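Local coordinates for probable ribosomal RNA small subunit methyltransferase (Thermus thermophilus, PDB 3DMH), which transfers a methyl group from S-adenosylmethionine to the N2 atom of a guanine in 16S ribosomal RNA, at residues 109-115 with 145-149; 135-141 with 167-173. All blocks are in the same frame, centred on the assembly; numbering follows the deposited sequence.

In the fold
Both interactions belong to the N-terminal of two sheets in this chain that share the strand order 3-2-1-4-5-7-6, the methyltransferase arrangement; the cofactor and guanosine lie elsewhere. Interaction 2 pairs strand 133-140 with strand 168-174, where the parallel run of the sheet meets its first antiparallel strand, while interaction 1 sets the loop after strand 102-108 against the start of helix 145-156. Their centres are about 10 Å apart. Along the chain the segments alternate, 109-115, 135-141, 145-149, 167-173, and helix 145-156 is the next helix after strand 133-140. Backbone joins the two, Leu-109 N lying 2.8 Å from Ala-138 O, and the rings of Phe-145 and Phe-149 pack on Arg-169 and Ala-171, tying helix to sheet.

Interaction 1: residues 109-115 with 145-149; sequences LPAGRGT and FERYF. With SO4 (sulfate ion), chain C.
Leu-109 meets the first turn of helix 145-156 with both methyls: CD1 lies 3.8 Å from Phe-145 CD1, approaching that ring obliquely, and CD2 sits 3.8 Å from Tyr-148 CB. With its CG anti to the carbonyl carbon (chi1 -64°), Tyr-148 extends toward the loop, and Thr-115 CA lies at the edge of its ring, 3.5 Å from Tyr-148 OH. A water in the ring plane ties this hydroxyl to the loop, 2.7 Å from Tyr-148 OH and donating to Ala-111 O. Arg-147 NH2 adds a weak bond to Tyr-148 OH. Further out, the loop holds a sulfate, probably from the crystallisation liquor: Gly-112 N donates to O3, while Arg-113 NE (2.9 Å to O2) and NH2 (3.0 Å to O1) grip it through the guanidinium edge. A leucine in place of Arg-113 would probably leave the sulfate without two of its donors and Asn-53 OD1 without its arginine partner. Pro-110 centres an inverse gamma turn, a 3-10 turn follows, and Gly-114 is the N-cap of helix 115-128. The arrangement is that of a loop following the fourth strand of a Rossmann-like methyltransferase sheet, packed against the helix after the fifth.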
loop_
_atom_site.group_PDB
_atom_site.type_symbol
_atom_site.label_atom_id
_atom_site.label_comp_id
_atom_site.label_asym_id
_atom_site.label_seq_id
_atom_site.Cartn_x
_atom_site.Cartn_y
_atom_site.Cartn_z
ATOM N N LEU A 109 8.411 -12.256 1.643
ATOM C CA LEU A 109 7.488 -12.369 0.513
ATOM C C LEU A 109 6.247 -11.504 0.691
ATOM O O LEU A 109 5.517 -11.669 1.674
ATOM C CB LEU A 109 7.053 -13.816 0.340
ATOM C CG LEU A 109 8.165 -14.655 -0.273
ATOM C CD1 LEU A 109 7.953 -16.150 0.058
ATOM C CD2 LEU A 109 8.206 -14.436 -1.761
ATOM N N PRO A 110 6.018 -10.570 -0.255
ATOM C CA PRO A 110 4.835 -9.704 -0.183
ATOM C C PRO A 110 3.595 -10.430 -0.723
ATOM O O PRO A 110 2.961 -9.968 -1.680
ATOM C CB PRO A 110 5.231 -8.510 -1.069
ATOM C CG PRO A 110 6.140 -9.115 -2.116
ATOM C CD PRO A 110 6.886 -10.241 -1.412
ATOM N N ALA A 111 3.258 -11.556 -0.095
ATOM C CA ALA A 111 2.248 -12.473 -0.642
ATOM C C ALA A 111 0.877 -11.819 -0.761
ATOM O O ALA A 111 0.096 -12.154 -1.666
ATOM C CB ALA A 111 2.169 -13.728 0.213
ATOM N N GLY A 112 0.586 -10.901 0.157
ATOM C CA GLY A 112 -0.720 -10.233 0.172
ATOM C C GLY A 112 -0.971 -9.356 -1.041
ATOM O O GLY A 112 -2.129 -9.061 -1.361
ATOM N N ARG A 113 0.099 -8.966 -1.727
ATOM C CA ARG A 113 -0.005 -8.202 -2.962
ATOM C C ARG A 113 -0.130 -9.062 -4.241
ATOM O O ARG A 113 -0.258 -8.526 -5.343
ATOM C CB ARG A 113 1.143 -7.190 -3.047
ATOM C CG ARG A 113 0.862 -5.943 -2.186
ATOM C CD ARG A 113 2.096 -5.104 -2.029
ATOM N NE ARG A 113 2.908 -5.542 -0.894
ATOM C CZ ARG A 113 3.988 -4.902 -0.436
ATOM N NH1 ARG A 113 4.411 -3.778 -0.993
ATOM N NH2 ARG A 113 4.631 -5.381 0.609
ATOM N N GLY A 114 -0.118 -10.388 -4.091
ATOM C CA GLY A 114 -0.405 -11.297 -5.214
ATOM C C GLY A 114 0.777 -11.801 -6.023
ATOM O O GLY A 114 1.899 -11.315 -5.886
ATOM N N THR A 115 0.512 -12.786 -6.884
ATOM C CA THR A 115 1.551 -13.488 -7.633
ATOM C C THR A 115 2.443 -12.596 -8.492
ATOM O O THR A 115 3.666 -12.765 -8.486
ATOM C CB THR A 115 0.923 -14.584 -8.521
ATOM O OG1 THR A 115 0.247 -15.519 -7.677
ATOM C CG2 THR A 115 1.992 -15.308 -9.348
ATOM N N PHE A 145 4.511 -19.833 0.230
ATOM C CA PHE A 145 5.968 -19.990 0.401
ATOM C C PHE A 145 6.592 -21.089 -0.471
ATOM O O PHE A 145 7.638 -20.884 -1.095
ATOM C CB PHE A 145 6.395 -20.196 1.863
ATOM C CG PHE A 145 7.884 -20.390 2.016
ATOM C CD1 PHE A 145 8.737 -19.290 2.054
ATOM C CD2 PHE A 145 8.437 -21.668 2.054
ATOM C CE1 PHE A 145 10.121 -19.460 2.161
ATOM C CE2 PHE A 145 9.813 -21.844 2.160
ATOM C CZ PHE A 145 10.658 -20.733 2.216
ATOM N N GLU A 146 5.967 -22.259 -0.515
ATOM C CA GLU A 146 6.577 -23.357 -1.258
ATOM C C GLU A 146 6.652 -23.042 -2.749
ATOM O O GLU A 146 7.684 -23.280 -3.375
ATOM C CB GLU A 146 5.907 -24.703 -0.967
ATOM C CG GLU A 146 6.208 -25.246 0.446
ATOM C CD GLU A 146 7.711 -25.382 0.784
ATOM O OE1 GLU A 146 8.560 -25.534 -0.133
ATOM O OE2 GLU A 146 8.042 -25.350 1.991
ATOM N N ARG A 147 5.579 -22.463 -3.292
ATOM C CA ARG A 147 5.544 -22.053 -4.697
ATOM C C ARG A 147 6.598 -20.986 -5.013
ATOM O O ARG A 147 7.319 -21.095 -6.015
ATOM C CB ARG A 147 4.119 -21.623 -5.108
ATOM C CG ARG A 147 4.007 -20.664 -6.310
ATOM C CD ARG A 147 2.544 -20.476 -6.773
ATOM N NE ARG A 147 1.896 -19.245 -6.326
ATOM C CZ ARG A 147 1.140 -19.151 -5.237
ATOM N NH1 ARG A 147 0.958 -20.214 -4.460
ATOM N NH2 ARG A 147 0.573 -18.006 -4.922
ATOM N N TYR A 148 6.707 -19.979 -4.143
ATOM C CA TYR A 148 7.633 -18.883 -4.386
ATOM C C TYR A 148 9.084 -19.303 -4.181
ATOM O O TYR A 148 9.964 -18.869 -4.929
ATOM C CB TYR A 148 7.265 -17.672 -3.529
ATOM C CG TYR A 148 5.908 -17.078 -3.867
ATOM C CD1 TYR A 148 5.552 -16.795 -5.192
ATOM C CD2 TYR A 148 4.993 -16.763 -2.855
ATOM C CE1 TYR A 148 4.298 -16.215 -5.500
ATOM C CE2 TYR A 148 3.746 -16.189 -3.150
ATOM C CZ TYR A 148 3.410 -15.916 -4.476
ATOM O OH TYR A 148 2.179 -15.341 -4.773
ATOM N N PHE A 149 9.316 -20.160 -3.188
ATOM C CA PHE A 149 10.646 -20.726 -2.927
ATOM C C PHE A 149 11.107 -21.600 -4.095
ATOM O O PHE A 149 12.275 -21.559 -4.483
ATOM C CB PHE A 149 10.627 -21.521 -1.618
ATOM C CG PHE A 149 11.950 -22.149 -1.244
ATOM C CD1 PHE A 149 13.164 -21.525 -1.539
ATOM C CD2 PHE A 149 11.969 -23.363 -0.563
ATOM C CE1 PHE A 149 14.381 -22.111 -1.185
ATOM C CE2 PHE A 149 13.181 -23.959 -0.189
ATOM C CZ PHE A 149 14.391 -23.332 -0.504
HETATM S S SO4 C . 2.253 -8.011 2.081
HETATM O O1 SO4 C . 3.642 -7.590 2.337
HETATM O O2 SO4 C . 1.810 -7.619 0.750
HETATM O O3 SO4 C . 2.178 -9.483 2.163
HETATM O O4 SO4 C . 1.405 -7.412 3.108
HETATM O O HOH W 1 0.393 -14.644 -2.909
#

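Interaction 2: residues 135-141 with 167-173; sequences LYLAGDK and PYRVALL
Tyr-136 and Leu-172 face each other across an antiparallel pair of strands, the fifth and seventh of the seven-stranded sheet of a Rossmann-like methyltransferase fold, where the parallel run gives way to the antiparallel strand. Leu-172 has its CG anti to the backbone N, and its second torsion then turns CD1 over the middle of the Tyr-136 ring, 3.6 Å from the centroid and 4° off the normal, a CH-pi contact. Val-170 CG1 comes to the edge of the same ring, 3.9 Å from CD1 of Tyr-136, so face and edge are packed by alternate residues of strand 168-174, which point to the same side of the sheet. The phenol oxygen of Tyr-136 is bonded to Glu-43 N. On this side Ala-138 CB also touches Val-170 CG2, and helix 33-41 lies against both residues. The other side carries Leu-135, Leu-137 and Leu-173; Leu-173 CD1 reaches 3.9 Å from Leu-137 CB, and helix 145-156 packs beyond. Six backbone bonds hold the hydrogen-bonded pairs from Leu-135 with Leu-173 to Gly-139 with Arg-169, and Lys-141 N to Pro-167 O extends the ladder.

At that end Asp-140 and Tyr-168 run side by side, pointing the same way, with carboxylate and ring planes 55° apart; Asp-140 OD1 is bonded to Asn-142 N. Pro-167 CG rests over the centre of the Tyr-168 ring. Bending at chi2 (-69°), Arg-169 folds its guanidinium back to donate from NH1 to both Gly-166 O and Tyr-168 O, the latter from above the carbonyl plane. Lys-141, whose NZ pairs with Glu-146, sets its CD over one face of that guanidinium, toward the rim, 3.3 Å from Arg-169 NH2.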
loop_
_atom_site.group_PDB
_atom_site.type_symbol
_atom_site.label_atom_id
_atom_site.label_comp_id
_atom_site.label_asym_id
_atom_site.label_seq_id
_atom_site.Cartn_x
_atom_site.Cartn_y
_atom_site.Cartn_z
ATOM N N LEU A 135 20.338 -14.725 -1.217
ATOM C CA LEU A 135 19.002 -14.190 -0.958
ATOM C C LEU A 135 18.396 -14.897 0.244
ATOM O O LEU A 135 18.298 -16.128 0.269
ATOM C CB LEU A 135 18.096 -14.388 -2.181
ATOM C CG LEU A 135 16.591 -14.165 -1.995
ATOM C CD1 LEU A 135 16.251 -12.706 -1.636
ATOM C CD2 LEU A 135 15.802 -14.585 -3.246
ATOM N N TYR A 136 17.991 -14.115 1.242
ATOM C CA TYR A 136 17.155 -14.628 2.324
ATOM C C TYR A 136 15.723 -14.396 1.912
ATOM O O TYR A 136 15.337 -13.257 1.640
ATOM C CB TYR A 136 17.393 -13.862 3.631
ATOM C CG TYR A 136 18.579 -14.333 4.414
ATOM C CD1 TYR A 136 18.528 -15.511 5.171
ATOM C CD2 TYR A 136 19.759 -13.606 4.412
ATOM C CE1 TYR A 136 19.633 -15.949 5.899
ATOM C CE2 TYR A 136 20.875 -14.031 5.131
ATOM C CZ TYR A 136 20.810 -15.196 5.870
ATOM O OH TYR A 136 21.920 -15.595 6.587
ATOM N N LEU A 137 14.962 -15.483 1.822
ATOM C CA LEU A 137 13.577 -15.428 1.374
ATOM C C LEU A 137 12.689 -15.934 2.498
ATOM O O LEU A 137 12.832 -17.069 2.941
ATOM C CB LEU A 137 13.396 -16.301 0.118
ATOM C CG LEU A 137 12.037 -16.191 -0.567
ATOM C CD1 LEU A 137 11.897 -14.861 -1.294
ATOM C CD2 LEU A 137 11.864 -17.379 -1.511
ATOM N N ALA A 138 11.760 -15.104 2.974
ATOM C CA ALA A 138 10.931 -15.537 4.092
ATOM C C ALA A 138 9.454 -15.479 3.745
ATOM O O ALA A 138 9.011 -14.641 2.961
ATOM C CB ALA A 138 11.198 -14.679 5.339
ATOM N N GLY A 139 8.671 -16.376 4.332
ATOM C CA GLY A 139 7.235 -16.322 4.087
ATOM C C GLY A 139 6.459 -17.349 4.879
ATOM O O GLY A 139 6.904 -17.797 5.941
ATOM N N ASP A 140 5.311 -17.719 4.327
ATOM C CA ASP A 140 4.271 -18.462 5.033
ATOM C C ASP A 140 3.797 -19.586 4.116
ATOM O O ASP A 140 3.391 -19.341 2.982
ATOM C CB ASP A 140 3.132 -17.466 5.326
ATOM C CG ASP A 140 2.008 -18.047 6.181
ATOM O OD1 ASP A 140 1.891 -19.277 6.342
ATOM O OD2 ASP A 140 1.209 -17.221 6.676
ATOM N N LYS A 141 3.873 -20.829 4.586
ATOM C CA LYS A 141 3.407 -21.932 3.766
ATOM C C LYS A 141 1.912 -21.845 3.445
ATOM O O LYS A 141 1.472 -22.393 2.435
ATOM C CB LYS A 141 3.751 -23.274 4.415
ATOM C CG LYS A 141 5.192 -23.711 4.186
ATOM C CD LYS A 141 5.538 -24.902 5.060
ATOM C CE LYS A 141 4.838 -26.179 4.619
ATOM N NZ LYS A 141 5.499 -26.809 3.443
ATOM N N PRO A 167 4.078 -22.512 10.380
ATOM C CA PRO A 167 3.995 -22.442 8.925
ATOM C C PRO A 167 5.023 -21.467 8.325
ATOM O O PRO A 167 5.158 -21.401 7.100
ATOM C CB PRO A 167 2.583 -21.894 8.699
ATOM C CG PRO A 167 2.399 -20.943 9.843
ATOM C CD PRO A 167 3.090 -21.621 11.021
ATOM N N TYR A 168 5.749 -20.749 9.183
ATOM C CA TYR A 168 6.657 -19.685 8.727
ATOM C C TYR A 168 8.029 -20.244 8.409
ATOM O O TYR A 168 8.522 -21.144 9.105
ATOM C CB TYR A 168 6.731 -18.546 9.751
ATOM C CG TYR A 168 5.353 -18.065 10.136
ATOM C CD1 TYR A 168 4.580 -17.321 9.235
ATOM C CD2 TYR A 168 4.806 -18.389 11.375
ATOM C CE1 TYR A 168 3.298 -16.912 9.569
ATOM C CE2 TYR A 168 3.526 -17.969 11.721
ATOM C CZ TYR A 168 2.783 -17.240 10.817
ATOM O OH TYR A 168 1.514 -16.833 11.171
ATOM N N ARG A 169 8.636 -19.717 7.344
ATOM C CA ARG A 169 9.906 -20.238 6.834
ATOM C C ARG A 169 10.835 -19.098 6.466
ATOM O O ARG A 169 10.376 -18.043 6.015
ATOM C CB ARG A 169 9.678 -21.057 5.562
ATOM C CG ARG A 169 8.860 -22.332 5.720
ATOM C CD ARG A 169 9.632 -23.365 6.523
ATOM N NE ARG A 169 8.895 -24.625 6.669
ATOM C CZ ARG A 169 7.950 -24.855 7.581
ATOM N NH1 ARG A 169 7.603 -23.920 8.454
ATOM N NH2 ARG A 169 7.352 -26.044 7.621
ATOM N N VAL A 170 12.134 -19.338 6.643
ATOM C CA VAL A 170 13.185 -18.553 5.986
ATOM C C VAL A 170 14.077 -19.520 5.228
ATOM O O VAL A 170 14.489 -20.553 5.781
ATOM C CB VAL A 170 14.073 -17.786 6.978
ATOM C CG1 VAL A 170 15.069 -16.892 6.215
ATOM C CG2 VAL A 170 13.236 -16.956 7.940
ATOM N N ALA A 171 14.339 -19.190 3.966
ATOM C CA ALA A 171 15.302 -19.906 3.149
ATOM C C ALA A 171 16.466 -19.018 2.745
ATOM O O ALA A 171 16.338 -17.790 2.671
ATOM C CB ALA A 171 14.633 -20.481 1.918
ATOM N N LEU A 172 17.597 -19.662 2.470
ATOM C CA LEU A 172 18.769 -18.980 1.945
ATOM C C LEU A 172 19.103 -19.565 0.576
ATOM O O LEU A 172 19.129 -20.795 0.411
ATOM C CB LEU A 172 19.943 -19.119 2.914
ATOM C CG LEU A 172 21.229 -18.347 2.594
ATOM C CD1 LEU A 172 20.972 -16.840 2.420
ATOM C CD2 LEU A 172 22.250 -18.594 3.697
ATOM N N LEU A 173 19.335 -18.682 -0.391
ATOM C CA LEU A 173 19.646 -19.086 -1.772
ATOM C C LEU A 173 20.876 -18.381 -2.334
ATOM O O LEU A 173 21.232 -17.291 -1.883
ATOM C CB LEU A 173 18.445 -18.832 -2.700
ATOM C CG LEU A 173 17.076 -19.436 -2.357
ATOM C CD1 LEU A 173 16.185 -18.436 -1.611
ATOM C CD2 LEU A 173 16.382 -19.878 -3.623
#